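Aldose-aldose oxidoreductase (Caulobacter crescentus, PDB 5A04) probably oxidises one aldose sugar while reducing another, with the help of a bound NADP(H) cofactor. Local coordinates at residues 256-261 against 273-278. Numbering follows the deposited sequence.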
ATOM      1  N   LYS A 256       1.590 -16.167  -9.110  1.00 18.70           N
ATOM      2  CA  LYS A 256       0.775 -16.443 -10.299  1.00 18.69           C
ATOM      3  C   LYS A 256      -0.142 -15.291 -10.713  1.00 21.93           C
ATOM      4  O   LYS A 256      -0.737 -15.321 -11.794  1.00 19.92           O
ATOM      5  CB  LYS A 256      -0.056 -17.708 -10.069  1.00 20.65           C
ATOM      6  CG  LYS A 256       0.801 -18.960  -9.930  1.00 25.16           C
ATOM      7  CD  LYS A 256       0.016 -20.150  -9.383  1.00 28.16           C
ATOM      8  CE  LYS A 256      -1.091 -20.576 -10.309  1.00 37.51           C
ATOM      9  NZ  LYS A 256      -1.804 -21.773  -9.768  1.00 39.53           N
ATOM     10  N   GLY A 257      -0.281 -14.284  -9.856  1.00 17.91           N
ATOM     11  CA  GLY A 257      -1.128 -13.154 -10.183  1.00 18.95           C
ATOM     12  C   GLY A 257      -1.719 -12.471  -8.966  1.00 18.11           C
ATOM     13  O   GLY A 257      -1.262 -12.677  -7.842  1.00 17.81           O
ATOM     14  N   TRP A 258      -2.734 -11.645  -9.186  1.00 17.21           N
ATOM     15  CA  TRP A 258      -3.272 -10.861  -8.086  1.00 17.64           C
ATOM     16  C   TRP A 258      -4.751 -10.547  -8.289  1.00 19.34           C
ATOM     17  O   TRP A 258      -5.285 -10.659  -9.400  1.00 16.67           O
ATOM     18  CB  TRP A 258      -2.454  -9.560  -7.897  1.00 14.68           C
ATOM     19  CG  TRP A 258      -2.257  -8.685  -9.133  1.00 19.19           C
ATOM     20  CD1 TRP A 258      -1.123  -8.584  -9.894  1.00 21.83           C
ATOM     21  CD2 TRP A 258      -3.198  -7.756  -9.702  1.00 20.50           C
ATOM     22  NE1 TRP A 258      -1.310  -7.678 -10.913  1.00 27.23           N
ATOM     23  CE2 TRP A 258      -2.572  -7.152 -10.814  1.00 24.81           C
ATOM     24  CE3 TRP A 258      -4.510  -7.386  -9.383  1.00 19.33           C
ATOM     25  CZ2 TRP A 258      -3.217  -6.206 -11.614  1.00 27.42           C
ATOM     26  CZ3 TRP A 258      -5.148  -6.447 -10.175  1.00 20.64           C
ATOM     27  CH2 TRP A 258      -4.502  -5.870 -11.281  1.00 23.40           C
ATOM     28  N   VAL A 259      -5.422 -10.194  -7.199  1.00 17.53           N
ATOM     29  CA  VAL A 259      -6.808  -9.755  -7.288  1.00 16.53           C
ATOM     30  C   VAL A 259      -7.001  -8.570  -6.351  1.00 16.42           C
ATOM     31  O   VAL A 259      -6.428  -8.519  -5.257  1.00 17.45           O
ATOM     32  CB  VAL A 259      -7.814 -10.907  -6.958  1.00 18.91           C
ATOM     33  CG1 VAL A 259      -7.517 -11.551  -5.636  1.00 23.04           C
ATOM     34  CG2 VAL A 259      -9.250 -10.403  -6.993  1.00 20.20           C
ATOM     35  N   GLU A 260      -7.781  -7.596  -6.795  1.00 14.88           N
ATOM     36  CA  GLU A 260      -8.032  -6.426  -5.966  1.00 14.80           C
ATOM     37  C   GLU A 260      -9.501  -6.053  -6.002  1.00 17.27           C
ATOM     38  O   GLU A 260     -10.211  -6.389  -6.956  1.00 16.84           O
ATOM     39  CB  GLU A 260      -7.187  -5.241  -6.431  1.00 18.01           C
ATOM     40  CG  GLU A 260      -7.611  -4.665  -7.790  1.00 16.98           C
ATOM     41  CD  GLU A 260      -6.692  -3.542  -8.263  1.00 21.56           C
ATOM     42  OE1 GLU A 260      -5.668  -3.255  -7.589  1.00 18.99           O
ATOM     43  OE2 GLU A 260      -6.995  -2.948  -9.322  1.00 21.51           O
ATOM     44  N   ILE A 261      -9.944  -5.362  -4.958  1.00 15.40           N
ATOM     45  CA  ILE A 261     -11.294  -4.807  -4.894  1.00 14.16           C
ATOM     46  C   ILE A 261     -11.167  -3.359  -4.470  1.00 17.68           C
ATOM     47  O   ILE A 261     -10.447  -3.047  -3.511  1.00 16.22           O
ATOM     48  CB  ILE A 261     -12.211  -5.560  -3.892  1.00 15.04           C
ATOM     49  CG1 ILE A 261     -11.945  -7.062  -3.924  1.00 16.35           C
ATOM     50  CG2 ILE A 261     -13.697  -5.264  -4.183  1.00 15.05           C
ATOM     51  CD1 ILE A 261     -12.792  -7.850  -2.916  1.00 16.37           C
ATOM     52  N   ARG A 273     -10.968  -6.387  -9.837  1.00 16.60           N
ATOM     53  CA  ARG A 273     -10.139  -6.572 -11.026  1.00 17.58           C
ATOM     54  C   ARG A 273      -9.117  -7.656 -10.703  1.00 21.59           C
ATOM     55  O   ARG A 273      -8.632  -7.731  -9.571  1.00 20.49           O
ATOM     56  CB  ARG A 273      -9.462  -5.248 -11.405  1.00 19.86           C
ATOM     57  CG  ARG A 273      -8.610  -5.270 -12.659  1.00 26.47           C
ATOM     58  CD  ARG A 273      -8.216  -3.843 -13.039  1.00 25.46           C
ATOM     59  NE  ARG A 273      -7.281  -3.243 -12.083  1.00 23.23           N
ATOM     60  CZ  ARG A 273      -6.114  -2.706 -12.423  1.00 29.20           C
ATOM     61  NH1 ARG A 273      -5.730  -2.694 -13.695  1.00 30.18           N
ATOM     62  NH2 ARG A 273      -5.322  -2.184 -11.493  1.00 24.90           N
ATOM     63  N   ALA A 274      -8.795  -8.517 -11.660  1.00 18.42           N
ATOM     64  CA  ALA A 274      -7.816  -9.562 -11.371  1.00 20.13           C
ATOM     65  C   ALA A 274      -6.866  -9.765 -12.535  1.00 21.11           C
ATOM     66  O   ALA A 274      -7.207  -9.509 -13.691  1.00 21.33           O
ATOM     67  CB  ALA A 274      -8.508 -10.865 -11.028  1.00 21.25           C
ATOM     68  N   GLN A 275      -5.672 -10.236 -12.215  1.00 18.57           N
ATOM     69  CA  GLN A 275      -4.661 -10.530 -13.219  1.00 23.21           C
ATOM     70  C   GLN A 275      -4.188 -11.953 -12.931  1.00 25.91           C
ATOM     71  O   GLN A 275      -3.477 -12.179 -11.950  1.00 22.95           O
ATOM     72  CB  GLN A 275      -3.528  -9.498 -13.142  1.00 25.07           C
ATOM     73  CG  GLN A 275      -2.522  -9.532 -14.282  1.00 32.36           C
ATOM     74  CD  GLN A 275      -1.358 -10.436 -13.982  1.00 35.03           C
ATOM     75  OE1 GLN A 275      -0.563 -10.171 -13.072  1.00 34.46           O
ATOM     76  NE2 GLN A 275      -1.257 -11.526 -14.727  1.00 37.39           N
ATOM     77  N   LEU A 276      -4.613 -12.920 -13.750  1.00 21.97           N
ATOM     78  CA  LEU A 276      -4.430 -14.333 -13.402  1.00 24.45           C
ATOM     79  C   LEU A 276      -3.875 -15.206 -14.529  1.00 30.33           C
ATOM     80  O   LEU A 276      -4.400 -16.290 -14.796  1.00 34.39           O
ATOM     81  CB  LEU A 276      -5.757 -14.934 -12.940  1.00 25.56           C
ATOM     82  CG  LEU A 276      -6.392 -14.326 -11.688  1.00 27.32           C
ATOM     83  CD1 LEU A 276      -7.800 -14.853 -11.485  1.00 28.04           C
ATOM     84  CD2 LEU A 276      -5.528 -14.669 -10.506  1.00 23.55           C
ATOM     85  N   GLY A 277      -2.815 -14.747 -15.179  1.00 26.28           N
ATOM     86  CA  GLY A 277      -2.185 -15.531 -16.226  1.00 31.33           C
ATOM     87  C   GLY A 277      -2.459 -14.911 -17.575  1.00 32.17           C
ATOM     88  O   GLY A 277      -1.860 -15.281 -18.587  1.00 38.47           O
ATOM     89  N   GLY A 278      -3.382 -13.959 -17.585  1.00 32.94           N
ATOM     90  CA  GLY A 278      -3.702 -13.201 -18.776  1.00 30.80           C
ATOM     91  C   GLY A 278      -3.561 -11.740 -18.417  1.00 27.86           C
ATOM     92  O   GLY A 278      -2.795 -11.411 -17.514  1.00 32.31           O
TER
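Arg273 and Glu260 face each other as a hydrogen-bonded antiparallel pair, and their side chains run side by side in the same direction. Both NE and NH2 of Arg273 lie 2.8 Å from Glu260 OE2. That oxygen sits in the guanidinium plane, whereas the two nitrogens approach from one face of the carboxylate, 32° out of its plane. Glu260 OE1 is engaged separately by Arg251, and Arg273 NH2 also reaches Asp262 of the second subunit, so the pair belongs to an ionic network at the dimer interface. Over the centre of the guanidinium lies Trp258 CH2, 3.7 Å from Arg273 CZ; with the planes 65° apart, the indole presents its rim and does not stack. A leucine in place of Arg273 would probably leave Glu260 OE2 without its two donors and Asp262 of the second subunit without this partner.

Ala274 turns to the other side of the sheet, where its CB meets Val259 CG2 at 4.1 Å across a non-hydrogen-bonded pair.

Gln275 returns to the tryptophan side, paired with Trp258 by two backbone bonds, the one from Gln275 N to Trp258 O close to straight. Its CB makes a CH-pi contact 3.7 Å from the centroid of the indole's five-membered ring. A bend at chi2 turns the amide of Gln275 back along its own segment, where Gln275 NE2 hydrogen-bonds Gly278 O at 3.2 Å.

Past Gln275 the strand pairing ends, and the Leu276 side chain packs on Leu151 and Arg283. Axes 4.7 Å apart at 175° show antiparallel neighbours, and because strand 272-275 follows strand 257-261 through a loop, the two make a beta hairpin near one edge of the large mixed sheet of the C-terminal alpha/beta domain.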